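Local atomic coordinates of MNMC2 (Aquifex aeolicus, PDB entry 3VYW), a protein that transfers a methyl group from S-adenosylmethionine during wobble-uridine modification of tRNA, working without the oxidase domain to which such methyltransferases are usually fused. Residues Leu7-Leu11 with Ile30-Phe34; Leu238-Ser244 with Thr255-Ala261; Arg126-Phe132 with Arg165-Leu171. All blocks are in the same frame, centred on the assembly; numbering follows the deposited sequence.

Contact 1: residues Leu7-Leu11 with Ile30-Phe34; sequences LKNYL and ILREF
The carbonyl oxygen of Leu-7 meets two groups at once: Leu-11 N, one turn further along its own helix, donates to Leu-7 O at 3.0 Å, and from the partner helix the edge of the Phe-34 ring comes up to the same atom. That oxygen lies near the ring plane, with Phe-34 CE2 3.4 Å from Leu-7 O, so the ring presents a C-H edge to a carbonyl already engaged in the helix. CG of Phe-34 stands anti to the backbone N (chi1 -173°), which sends the ring across the gap between the helices. Leu-11 CB then meets it obliquely, 4.0 Å from Phe-34 CD2, while Leu-7 CB and the Tyr-10 ring touch it more loosely.

Leu-11 continues the contact through its two methyls. Its CD2 sits 3.9 Å from Leu-31 CD1, and its CD1 lies against Ile-30 CG2 at 4.2 Å. Leu-31 in turn reaches over with both branches: CD1 packs on Leu-11 and on the CB of Lys-8, whereas Leu-31 CD2 touches Lys-8 CD at 3.7 Å. The lysine is extended beyond CG, so its aliphatic part runs past the leucine at the solvent-facing border. No hydrogen bond links the two segments, and the grip is mainly apolar.

The axes of the two short helical segments come no closer than 10.3 Å, at 132° between their N-to-C directions, a spacing bridged by Phe-34, Leu-11 and Leu-31. Helix 292-303 packs beside the pair, with Leu-296 and Ile-297 against Phe-34, and Leu-293 and Glu-294 against Tyr-10, whose OH makes a weak hydrogen bond to Glu-291 OE2. Helices 3-18, 24-37 and 292-303 thus pack together, bringing the two chain termini into one helical cluster.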
# COMPACT_ATOMS: atom_id res chain seq x y z
N LEU A 7 11.94 17.01 13.49
CA LEU A 7 11.05 16.01 14.00
C LEU A 7 10.74 16.14 15.47
O LEU A 7 9.65 15.87 15.89
CB LEU A 7 11.57 14.62 13.69
CG LEU A 7 11.50 14.17 12.26
CD1 LEU A 7 12.04 12.79 12.17
CD2 LEU A 7 10.10 14.23 11.74
N LYS A 8 11.75 16.48 16.24
CA LYS A 8 11.58 16.69 17.65
C LYS A 8 10.74 17.86 17.98
O LYS A 8 10.04 17.86 18.93
CB LYS A 8 12.91 16.83 18.31
CG LYS A 8 12.77 17.43 19.67
CD LYS A 8 13.86 16.94 20.55
CE LYS A 8 14.20 17.94 21.60
NZ LYS A 8 15.39 17.46 22.30
N ASN A 9 10.88 18.91 17.19
CA ASN A 9 10.07 20.07 17.34
C ASN A 9 8.65 19.73 17.03
O ASN A 9 7.76 20.19 17.67
CB ASN A 9 10.53 21.14 16.37
CG ASN A 9 11.70 21.91 16.88
OD1 ASN A 9 12.11 21.77 18.01
ND2 ASN A 9 12.25 22.73 16.04
N TYR A 10 8.47 18.94 16.00
CA TYR A 10 7.17 18.59 15.55
C TYR A 10 6.47 17.81 16.60
O TYR A 10 5.32 18.03 16.86
CB TYR A 10 7.31 17.75 14.30
CG TYR A 10 6.03 17.43 13.63
CD1 TYR A 10 5.67 18.06 12.49
CD2 TYR A 10 5.21 16.48 14.12
CE1 TYR A 10 4.51 17.76 11.87
CE2 TYR A 10 4.04 16.19 13.51
CZ TYR A 10 3.71 16.85 12.38
OH TYR A 10 2.57 16.56 11.75
N LEU A 11 7.17 16.88 17.20
CA LEU A 11 6.61 16.10 18.25
C LEU A 11 6.27 16.90 19.45
O LEU A 11 5.23 16.74 20.02
CB LEU A 11 7.60 15.04 18.68
CG LEU A 11 7.17 14.35 19.94
CD1 LEU A 11 6.02 13.45 19.64
CD2 LEU A 11 8.30 13.59 20.54
N ILE A 30 9.06 7.85 23.20
CA ILE A 30 8.34 8.21 22.03
C ILE A 30 9.23 8.92 21.06
O ILE A 30 9.18 8.67 19.92
CB ILE A 30 7.21 9.19 22.33
CG1 ILE A 30 6.26 8.64 23.37
CG2 ILE A 30 6.45 9.51 21.08
CD1 ILE A 30 5.64 7.34 22.99
N LEU A 31 10.02 9.85 21.54
CA LEU A 31 10.90 10.56 20.65
C LEU A 31 11.91 9.67 19.99
O LEU A 31 12.16 9.79 18.83
CB LEU A 31 11.61 11.69 21.37
CG LEU A 31 12.63 12.49 20.59
CD1 LEU A 31 12.03 13.24 19.45
CD2 LEU A 31 13.29 13.46 21.51
N ARG A 32 12.45 8.75 20.74
CA ARG A 32 13.42 7.87 20.19
C ARG A 32 12.86 7.02 19.07
O ARG A 32 13.46 6.92 18.05
CB ARG A 32 13.91 6.99 21.29
CG ARG A 32 15.01 6.07 20.88
CD ARG A 32 15.43 5.23 22.04
NE ARG A 32 14.49 4.16 22.28
CZ ARG A 32 14.11 3.77 23.48
NH1 ARG A 32 14.58 4.36 24.55
NH2 ARG A 32 13.27 2.79 23.60
N GLU A 33 11.72 6.42 19.28
CA GLU A 33 11.04 5.71 18.22
C GLU A 33 10.56 6.59 17.07
O GLU A 33 10.62 6.20 15.95
CB GLU A 33 9.93 4.83 18.77
CG GLU A 33 10.39 3.87 19.83
CD GLU A 33 11.61 3.07 19.46
OE1 GLU A 33 11.74 2.63 18.33
OE2 GLU A 33 12.46 2.87 20.32
N PHE A 34 10.08 7.77 17.35
CA PHE A 34 9.62 8.65 16.31
C PHE A 34 10.77 8.99 15.41
O PHE A 34 10.64 9.01 14.24
CB PHE A 34 9.02 9.90 16.93
CG PHE A 34 8.36 10.82 15.97
CD1 PHE A 34 7.48 10.36 15.05
CD2 PHE A 34 8.61 12.17 16.03
CE1 PHE A 34 6.86 11.22 14.19
CE2 PHE A 34 7.99 13.02 15.17
CZ PHE A 34 7.11 12.55 14.24

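Contact 2: residues Leu238-Ser244 with Thr255-Ala261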
# COMPACT_ATOMS: atom_id res chain seq x y z
N LEU A 238 -11.76 -5.31 10.63
CA LEU A 238 -12.71 -4.99 9.60
C LEU A 238 -13.38 -6.22 9.05
O LEU A 238 -14.28 -6.13 8.28
CB LEU A 238 -12.04 -4.21 8.50
CG LEU A 238 -11.61 -2.80 8.84
CD1 LEU A 238 -10.82 -2.19 7.72
CD2 LEU A 238 -12.80 -1.94 9.13
N GLY A 239 -12.98 -7.36 9.52
CA GLY A 239 -13.58 -8.59 9.12
C GLY A 239 -12.95 -9.40 8.04
O GLY A 239 -13.50 -10.36 7.63
N PHE A 240 -11.79 -9.02 7.58
CA PHE A 240 -11.06 -9.80 6.62
C PHE A 240 -10.47 -11.02 7.23
O PHE A 240 -10.22 -11.06 8.39
CB PHE A 240 -9.95 -8.98 6.01
CG PHE A 240 -10.40 -7.88 5.15
CD1 PHE A 240 -10.61 -6.65 5.67
CD2 PHE A 240 -10.60 -8.06 3.82
CE1 PHE A 240 -11.02 -5.63 4.89
CE2 PHE A 240 -11.02 -7.04 3.03
CZ PHE A 240 -11.22 -5.82 3.57
N LYS A 241 -10.25 -12.02 6.41
CA LYS A 241 -9.50 -13.18 6.75
C LYS A 241 -8.13 -12.80 6.31
O LYS A 241 -7.96 -12.29 5.26
CB LYS A 241 -9.96 -14.37 5.93
CG LYS A 241 -11.35 -14.87 6.23
CD LYS A 241 -11.91 -15.63 5.04
CE LYS A 241 -12.78 -16.77 5.49
NZ LYS A 241 -12.63 -18.01 4.69
N VAL A 242 -7.15 -13.02 7.14
CA VAL A 242 -5.83 -12.54 6.86
C VAL A 242 -4.85 -13.67 6.76
O VAL A 242 -4.79 -14.51 7.59
CB VAL A 242 -5.40 -11.56 7.94
CG1 VAL A 242 -4.10 -10.90 7.59
CG2 VAL A 242 -6.47 -10.54 8.18
N GLY A 243 -4.09 -13.67 5.70
CA GLY A 243 -3.19 -14.74 5.37
C GLY A 243 -1.90 -14.24 4.81
O GLY A 243 -1.72 -13.08 4.61
N SER A 244 -1.02 -15.16 4.50
CA SER A 244 0.28 -14.81 4.02
C SER A 244 0.70 -15.35 2.67
O SER A 244 0.41 -16.45 2.31
CB SER A 244 1.31 -15.21 5.05
OG SER A 244 1.36 -14.28 6.08
N THR A 255 0.82 -10.06 2.65
CA THR A 255 -0.45 -10.28 3.24
C THR A 255 -1.50 -10.45 2.20
O THR A 255 -1.51 -9.78 1.23
CB THR A 255 -0.81 -9.19 4.23
OG1 THR A 255 0.04 -9.29 5.34
CG2 THR A 255 -2.14 -9.40 4.76
N VAL A 256 -2.37 -11.42 2.42
CA VAL A 256 -3.48 -11.67 1.56
C VAL A 256 -4.74 -11.64 2.38
O VAL A 256 -4.81 -12.24 3.40
CB VAL A 256 -3.37 -13.02 0.92
CG1 VAL A 256 -4.24 -13.09 -0.30
CG2 VAL A 256 -1.95 -13.32 0.53
N ALA A 257 -5.71 -10.88 1.94
CA ALA A 257 -6.94 -10.73 2.68
C ALA A 257 -8.17 -10.91 1.83
O ALA A 257 -8.20 -10.60 0.69
CB ALA A 257 -6.96 -9.39 3.36
N SER A 258 -9.20 -11.47 2.41
CA SER A 258 -10.48 -11.48 1.78
C SER A 258 -11.54 -11.49 2.82
O SER A 258 -11.37 -12.04 3.85
CB SER A 258 -10.61 -12.69 0.90
OG SER A 258 -11.89 -12.77 0.37
N LEU A 259 -12.65 -10.82 2.57
CA LEU A 259 -13.77 -10.94 3.45
C LEU A 259 -14.35 -12.32 3.45
O LEU A 259 -14.64 -12.86 4.47
CB LEU A 259 -14.83 -9.98 3.00
CG LEU A 259 -14.43 -8.56 3.11
CD1 LEU A 259 -15.45 -7.71 2.41
CD2 LEU A 259 -14.39 -8.20 4.57
N LYS A 260 -14.58 -12.88 2.28
CA LYS A 260 -15.13 -14.20 2.20
C LYS A 260 -14.41 -15.28 1.40
O LYS A 260 -14.77 -16.40 1.51
CB LYS A 260 -16.58 -14.14 1.75
CG LYS A 260 -17.55 -14.30 2.88
CD LYS A 260 -17.94 -12.98 3.46
CE LYS A 260 -19.26 -13.09 4.17
NZ LYS A 260 -19.16 -12.90 5.63
N ALA A 261 -13.42 -14.95 0.60
CA ALA A 261 -12.67 -15.99 -0.08
C ALA A 261 -11.59 -16.62 0.78
O ALA A 261 -11.30 -16.13 1.83
CB ALA A 261 -12.09 -15.48 -1.36
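This is the open end of the beta hairpin of strands 241-246 and 253-258, just after a Schellman motif in which Gly-239, at positive phi, ends helix 229-237. Phe-240 and Leu-259 meet beyond the paired strands: Leu-259 CD2 sits over the centre of the Phe-240 ring, 3.8 Å from its centroid, a CH-pi contact. Phe-240 CG lies beside its own backbone N (chi1 -68°), turning the ring so that CD2 also reaches Ala-257 CB, at 3.9 Å.

Lys-241 and Ser-258 form a hydrogen-bonded pair, with a straight Lys-241 N to Ser-258 O bond of 2.8 Å (174° at the hydrogen) and a longer return bond. The lysine chain runs on past the strand end, its CD 3.3 Å from Ala-261 O. Gly-243 and Val-256 are the next such pair. Between the pairs, Val-242 faces Ala-257 and its CG1 lies 3.8 Å from Thr-255 CG2. At the end of its strand, Ser-258 OG accepts from Ala-261 N at 2.7 Å in an ST motif and also bonds to Gly-220 O.

Helix 229-237 covers Phe-240 and Val-242 through Leu-235, and strand 253-258 pairs on its other edge with strand 220-224, which leaves 241-246 outermost in the sheet.

Contact 3: residues Arg126-Phe132 with Arg165-Leu171; sequences RVEIISF and RLSLKVL
Two neighbouring parallel strands of the central methyltransferase sheet, 126-133 and 166-172, are joined here in regular register. Val-127, Ile-129 and Ser-131 each present a carbonyl to the partner strand: Ser-167 N meets Val-127 O at 2.7 Å, and Lys-169 N meets Ile-129 O at 2.9 Å. The return bonds include Ile-129 N to Ser-167 O at 2.8 Å.

Arg-126 lays one face of its guanidinium over the backbone N of Ser-167, with NH2 3.5 Å from Ser-167 CB. Glu-162 ties the two together, its carboxylate forming a salt bridge to Arg-126 NH2 and a hydrogen bond to Ser-167 OG. On the face carrying Leu-166 and Leu-168, which helix 148-157 covers, the side chains of Ile-129 and Leu-166 cross, with Ile-129 CD1 4.0 Å from Leu-166 CD1. On the other face Phe-132 and Leu-171 lie side by side, Phe-132 CE2 being 4.2 Å from Leu-171 CD1.

The side chain of Phe-132 also touches Ala-175 and is about 5 Å from the bound S-adenosylmethionine, while Glu-133, the next residue, binds it. An acidic residue at the C-terminal end of the second strand, beside the cofactor, is a hallmark of the Rossmann-like class I methyltransferase fold.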
# COMPACT_ATOMS: atom_id res chain seq x y z
N ARG A 126 -12.19 -7.48 -20.29
CA ARG A 126 -12.27 -6.07 -20.11
C ARG A 126 -11.80 -5.78 -18.73
O ARG A 126 -12.21 -6.39 -17.81
CB ARG A 126 -13.70 -5.62 -20.31
CG ARG A 126 -13.90 -4.12 -20.27
CD ARG A 126 -15.01 -3.78 -19.31
NE ARG A 126 -15.10 -2.35 -19.07
CZ ARG A 126 -14.81 -1.42 -19.96
NH1 ARG A 126 -14.40 -1.77 -21.15
NH2 ARG A 126 -14.92 -0.15 -19.64
N VAL A 127 -10.88 -4.85 -18.59
CA VAL A 127 -10.31 -4.60 -17.30
C VAL A 127 -10.63 -3.23 -16.78
O VAL A 127 -10.41 -2.27 -17.45
CB VAL A 127 -8.82 -4.78 -17.34
CG1 VAL A 127 -8.28 -4.77 -15.95
CG2 VAL A 127 -8.47 -6.08 -17.99
N GLU A 128 -11.14 -3.14 -15.57
CA GLU A 128 -11.39 -1.86 -14.95
C GLU A 128 -10.39 -1.54 -13.85
O GLU A 128 -10.34 -2.20 -12.86
CB GLU A 128 -12.77 -1.84 -14.34
CG GLU A 128 -13.91 -1.84 -15.31
CD GLU A 128 -15.23 -1.61 -14.63
OE1 GLU A 128 -16.10 -2.49 -14.69
OE2 GLU A 128 -15.40 -0.55 -14.02
N ILE A 129 -9.63 -0.49 -14.04
CA ILE A 129 -8.69 -0.04 -13.05
C ILE A 129 -8.97 1.36 -12.56
O ILE A 129 -9.09 2.27 -13.31
CB ILE A 129 -7.27 -0.05 -13.60
CG1 ILE A 129 -6.92 -1.42 -14.09
CG2 ILE A 129 -6.29 0.36 -12.54
CD1 ILE A 129 -5.69 -1.44 -14.94
N ILE A 130 -9.02 1.51 -11.25
CA ILE A 130 -8.99 2.78 -10.58
C ILE A 130 -7.77 2.88 -9.71
O ILE A 130 -7.53 2.06 -8.88
CB ILE A 130 -10.22 2.96 -9.72
CG1 ILE A 130 -11.45 2.93 -10.59
CG2 ILE A 130 -10.12 4.25 -8.95
CD1 ILE A 130 -12.72 3.17 -9.85
N SER A 131 -7.00 3.92 -9.89
CA SER A 131 -5.79 4.09 -9.14
C SER A 131 -5.72 5.42 -8.46
O SER A 131 -6.44 6.30 -8.77
CB SER A 131 -4.60 3.91 -10.03
OG SER A 131 -3.49 3.79 -9.22
N PHE A 132 -4.87 5.53 -7.46
CA PHE A 132 -4.79 6.71 -6.65
C PHE A 132 -3.37 7.14 -6.68
O PHE A 132 -2.51 6.36 -6.53
CB PHE A 132 -5.19 6.38 -5.22
CG PHE A 132 -6.62 5.99 -5.08
CD1 PHE A 132 -6.98 4.68 -4.96
CD2 PHE A 132 -7.60 6.94 -5.07
CE1 PHE A 132 -8.30 4.33 -4.85
CE2 PHE A 132 -8.91 6.59 -4.95
CZ PHE A 132 -9.26 5.29 -4.85
N ARG A 165 -11.45 -3.01 -24.25
CA ARG A 165 -10.87 -3.79 -23.17
C ARG A 165 -10.61 -3.11 -21.84
O ARG A 165 -10.71 -3.72 -20.82
CB ARG A 165 -9.63 -4.51 -23.62
CG ARG A 165 -9.89 -5.49 -24.71
CD ARG A 165 -8.74 -6.43 -24.87
NE ARG A 165 -7.50 -5.72 -25.11
CZ ARG A 165 -6.34 -6.31 -25.30
NH1 ARG A 165 -6.24 -7.61 -25.30
NH2 ARG A 165 -5.28 -5.57 -25.51
N LEU A 166 -10.20 -1.87 -21.86
CA LEU A 166 -9.61 -1.30 -20.70
C LEU A 166 -10.25 -0.04 -20.21
O LEU A 166 -10.44 0.87 -20.94
CB LEU A 166 -8.15 -1.04 -20.97
CG LEU A 166 -7.39 -0.28 -19.91
CD1 LEU A 166 -7.23 -1.11 -18.67
CD2 LEU A 166 -6.05 0.10 -20.44
N SER A 167 -10.54 0.02 -18.93
CA SER A 167 -10.96 1.27 -18.34
C SER A 167 -9.94 1.71 -17.31
O SER A 167 -9.60 0.97 -16.45
CB SER A 167 -12.30 1.11 -17.70
OG SER A 167 -12.86 2.37 -17.50
N LEU A 168 -9.43 2.92 -17.42
CA LEU A 168 -8.41 3.40 -16.52
C LEU A 168 -8.76 4.74 -15.91
O LEU A 168 -9.05 5.65 -16.61
CB LEU A 168 -7.12 3.54 -17.31
CG LEU A 168 -5.78 3.13 -16.76
CD1 LEU A 168 -4.70 3.73 -17.63
CD2 LEU A 168 -5.59 3.56 -15.34
N LYS A 169 -8.75 4.87 -14.61
CA LYS A 169 -8.72 6.18 -14.03
C LYS A 169 -7.73 6.24 -12.92
O LYS A 169 -7.86 5.54 -11.98
CB LYS A 169 -10.07 6.61 -13.50
CG LYS A 169 -11.22 5.79 -13.98
CD LYS A 169 -12.44 6.64 -14.26
CE LYS A 169 -13.64 6.17 -13.46
NZ LYS A 169 -13.95 4.74 -13.69
N VAL A 170 -6.78 7.13 -13.01
CA VAL A 170 -5.89 7.34 -11.93
C VAL A 170 -6.30 8.66 -11.39
O VAL A 170 -6.28 9.61 -12.09
CB VAL A 170 -4.47 7.44 -12.44
CG1 VAL A 170 -3.52 7.71 -11.31
CG2 VAL A 170 -4.09 6.18 -13.14
N LEU A 171 -6.70 8.73 -10.15
CA LEU A 171 -7.16 9.97 -9.60
C LEU A 171 -6.07 10.56 -8.79
O LEU A 171 -5.63 10.00 -7.82
CB LEU A 171 -8.36 9.74 -8.72
CG LEU A 171 -9.43 8.84 -9.30
CD1 LEU A 171 -10.49 8.51 -8.30
CD2 LEU A 171 -10.03 9.44 -10.54

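From the N terminus, contact 1 comes first, closing a loop of 18 residues between helices 3-18 and 24-37 before the chain enters the methyltransferase sheet. Contact 3 follows, bringing strand 166-172 beside 126-133 after an excursion through helix 148-157 and the short strand 160-162. Contact 2 closes last, across the turn of a hairpin whose residues 249-251 are not modelled. The three lie in series, so none nests in or crosses another. Contacts 2 and 3 belong to the same mixed sheet, their centres 23 Å apart with strands 97-103, 187-192 and 220-224 between them. Contact 1 lies outside that sheet, on the opposite side of the chain's centre from contact 3.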